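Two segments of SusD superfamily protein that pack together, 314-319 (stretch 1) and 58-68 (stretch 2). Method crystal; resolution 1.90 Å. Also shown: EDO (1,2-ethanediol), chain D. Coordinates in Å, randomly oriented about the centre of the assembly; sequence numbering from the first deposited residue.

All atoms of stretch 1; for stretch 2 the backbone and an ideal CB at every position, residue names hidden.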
# COMPACT_ATOMS: atom_id res chain seq x y z
N ASN A 314 6.19 -13.87 15.25
CA ASN A 314 5.38 -13.46 16.37
C ASN A 314 4.04 -13.00 15.83
O ASN A 314 3.81 -13.03 14.62
CB ASN A 314 6.10 -12.43 17.31
CG ASN A 314 6.22 -11.04 16.72
OD1 ASN A 314 5.32 -10.61 16.03
ND2 ASN A 314 7.28 -10.28 17.12
N GLN A 315 3.11 -12.68 16.73
CA GLN A 315 1.82 -12.13 16.33
C GLN A 315 1.60 -10.80 17.03
O GLN A 315 0.96 -10.71 18.08
CB GLN A 315 0.64 -13.08 16.58
CG GLN A 315 -0.59 -12.63 15.76
CD GLN A 315 -1.74 -13.57 15.83
OE1 GLN A 315 -1.98 -14.16 16.87
NE2 GLN A 315 -2.52 -13.68 14.73
N THR A 316 2.20 -9.79 16.43
CA THR A 316 2.11 -8.42 16.89
C THR A 316 1.32 -7.52 15.94
O THR A 316 1.17 -6.35 16.19
CB THR A 316 3.54 -7.82 17.18
OG1 THR A 316 4.42 -8.04 16.07
CG2 THR A 316 4.17 -8.47 18.45
N TYR A 317 0.80 -8.08 14.86
CA TYR A 317 -0.18 -7.45 13.98
C TYR A 317 -1.17 -8.54 13.61
O TYR A 317 -0.74 -9.65 13.19
CB TYR A 317 0.47 -6.90 12.66
CG TYR A 317 1.48 -5.81 12.92
CD1 TYR A 317 2.80 -6.12 13.21
CD2 TYR A 317 1.10 -4.48 12.95
CE1 TYR A 317 3.73 -5.15 13.51
CE2 TYR A 317 2.03 -3.50 13.24
CZ TYR A 317 3.35 -3.84 13.51
OH TYR A 317 4.27 -2.88 13.84
N GLU A 318 -2.46 -8.28 13.78
CA GLU A 318 -3.49 -9.27 13.50
C GLU A 318 -4.79 -8.64 13.02
O GLU A 318 -5.37 -7.80 13.70
CB GLU A 318 -3.85 -10.11 14.73
CG GLU A 318 -4.80 -11.36 14.42
CD GLU A 318 -5.08 -12.19 15.68
OE1 GLU A 318 -4.53 -11.84 16.74
OE2 GLU A 318 -5.79 -13.22 15.58
N TYR A 319 -5.31 -9.15 11.92
CA TYR A 319 -6.60 -8.71 11.44
C TYR A 319 -7.72 -9.27 12.28
O TYR A 319 -7.69 -10.42 12.72
CB TYR A 319 -6.81 -9.12 10.00
CG TYR A 319 -5.91 -8.37 9.06
CD1 TYR A 319 -6.25 -7.11 8.61
CD2 TYR A 319 -4.71 -8.91 8.64
CE1 TYR A 319 -5.40 -6.39 7.75
CE2 TYR A 319 -3.85 -8.20 7.74
CZ TYR A 319 -4.23 -6.93 7.34
OH TYR A 319 -3.42 -6.20 6.50
N UNK A 58 -4.15 -7.99 23.27
CA UNK A 58 -3.36 -9.20 23.06
C UNK A 58 -3.83 -9.87 21.76
O UNK A 58 -5.02 -10.02 21.48
CB UNK A 58 -3.49 -10.15 24.25
N UNK A 59 -2.86 -10.30 20.98
CA UNK A 59 -3.17 -11.10 19.82
C UNK A 59 -3.64 -12.47 20.24
O UNK A 59 -3.48 -12.86 21.39
CB UNK A 59 -1.96 -11.21 18.89
N UNK A 60 -4.23 -13.19 19.29
CA UNK A 60 -4.57 -14.61 19.51
C UNK A 60 -3.40 -15.40 20.07
O UNK A 60 -3.59 -16.36 20.84
CB UNK A 60 -5.04 -15.25 18.20
N UNK A 61 -2.18 -15.09 19.63
CA UNK A 61 -0.99 -15.83 20.06
C UNK A 61 -0.51 -15.45 21.47
O UNK A 61 0.39 -16.12 22.04
CB UNK A 61 0.14 -15.60 19.06
N UNK A 62 -1.10 -14.40 22.04
CA UNK A 62 -0.88 -14.06 23.44
C UNK A 62 -0.07 -12.80 23.69
O UNK A 62 0.15 -12.48 24.84
CB UNK A 62 -0.18 -15.23 24.13
N UNK A 63 0.31 -12.07 22.63
CA UNK A 63 1.25 -10.97 22.76
C UNK A 63 0.56 -9.63 22.48
O UNK A 63 -0.26 -9.54 21.59
CB UNK A 63 2.43 -11.17 21.81
N UNK A 64 0.88 -8.60 23.26
CA UNK A 64 0.36 -7.25 23.01
C UNK A 64 0.81 -6.77 21.64
O UNK A 64 2.00 -6.83 21.31
CB UNK A 64 0.82 -6.27 24.09
N UNK A 65 -0.13 -6.25 20.85
CA UNK A 65 0.17 -5.90 19.48
C UNK A 65 0.84 -4.55 19.41
O UNK A 65 0.74 -3.77 20.34
CB UNK A 65 -1.10 -5.91 18.63
N UNK A 66 1.54 -4.30 18.31
CA UNK A 66 2.26 -3.02 18.13
C UNK A 66 1.38 -1.93 17.55
O UNK A 66 0.33 -2.22 16.95
CB UNK A 66 3.47 -3.22 17.22
N UNK A 67 1.84 -0.67 17.68
CA UNK A 67 1.18 0.47 17.07
C UNK A 67 -0.30 0.59 17.46
O UNK A 67 -1.13 1.06 16.67
CB UNK A 67 1.31 0.37 15.55
N UNK A 68 -0.65 0.18 18.67
CA UNK A 68 -2.10 0.17 19.04
C UNK A 68 -2.72 1.56 18.94
O UNK A 68 -3.89 1.71 18.56
CB UNK A 68 -2.29 -0.36 20.46
C1 EDO D . -7.59 -11.59 19.38
O1 EDO D . -8.53 -11.19 18.38
C2 EDO D . -8.08 -12.79 20.21
O2 EDO D . -8.34 -13.95 19.37

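At position 58 the ideal CB points away from stretch 1, so the contact sets no preference; the deposited residue is A58.

Position 59 is far more restricted. Its CB points toward stretch 1 and lies 3.1 Å from Q315 O and 3.4 Å from E318 OE1, leaving little room beside two acceptors. A short donor fits best: serine, perhaps threonine or cysteine. The residue is S59, chi1 in the p well, whose OG donates to Q315 O at 2.7 Å.

At position 60 the CB points toward stretch 1 and meets two side-chain acceptors, lying 3.4 Å from E318 OE2 and 3.5 Å from Q315 OE1. An acid would add charge beside a carboxylate; a small residue or a hydroxyl donor is more plausible. S60 clamps the carboxylate from backbone and side chain together: S60 N donates to E318 OE1 (2.9 Å, 169°) and S60 OG to E318 OE2 (2.7 Å). S60 OG also accepts from EDO O2 at 2.7 Å.

At 61, CB is 3.4 Å from Q315 OE1, to which the backbone N of 61 donates (2.9 Å, 134°). CB points toward stretch 1, and the Q315 N donor lies 4.8 Å from it, so a short acceptor such as Asp, Asn or Ser would suit, directly or through a water. D61 takes the second route: water 1 donates to D61 OD2 and accepts from Q315 N, both at 3.0 Å.

Position 62 has phi/psi of 110/4, where a CB would jam against the preceding carbonyl O. Glycine is expected, and G62 closes the type I turn begun at S59, with G62 N bonded to S59 O at 2.9 Å.

At 63, CB points toward stretch 1, 4.0 Å from Q315 O and 4.6 Å from T316 CG2; several aliphatic chains could serve. Selenomethionine M63 brings CG to 3.8 Å from T316 CG2 before its end leads away.

Position 64 has room for a CB, so G64 is not forced here.

At 65, CB points sideways, 3.4 Å from T316 O; many modest side chains would suit. V65 is one of them.

The backbone N of 66 donates to T316 O (3.0 Å, 166°), while CB faces Y317 OH at 3.5 Å, favouring a small residue. S66 fits.

At 67, phi/psi of 55/32 favour Asn, Asp or Gly, and the nearby phenol invites an acceptor. N67 OD1 receives Y317 OH at 2.7 Å, near the ring plane.

Position 68 is out of reach; G68 follows.

Stretch 2, residues 58-68: ASSDGMGVSNG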
# COMPACT_ATOMS: atom_id res chain seq x y z
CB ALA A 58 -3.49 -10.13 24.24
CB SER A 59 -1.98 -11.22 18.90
OG SER A 59 -0.92 -11.90 19.52
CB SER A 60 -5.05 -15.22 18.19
OG SER A 60 -6.29 -14.64 17.82
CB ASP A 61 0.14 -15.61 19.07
CG ASP A 61 1.21 -16.70 19.17
OD1 ASP A 61 0.82 -17.88 19.18
OD2 ASP A 61 2.39 -16.35 19.25
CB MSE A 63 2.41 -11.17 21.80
CG MSE A 63 3.45 -10.13 21.81
SE MSE A 63 4.18 -9.81 23.64
CE MSE A 63 4.85 -8.09 23.32
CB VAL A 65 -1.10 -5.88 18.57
CG1 VAL A 65 -1.70 -7.29 18.44
CG2 VAL A 65 -2.09 -4.85 19.07
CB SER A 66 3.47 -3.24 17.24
OG SER A 66 4.36 -4.19 17.83
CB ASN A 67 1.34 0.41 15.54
CG ASN A 67 2.80 0.48 15.09
OD1 ASN A 67 3.29 -0.40 14.38
ND2 ASN A 67 3.53 1.50 15.59
O HOH W 1 3.18 -13.49 19.61
O HOH W 2 -0.80 -4.29 15.57
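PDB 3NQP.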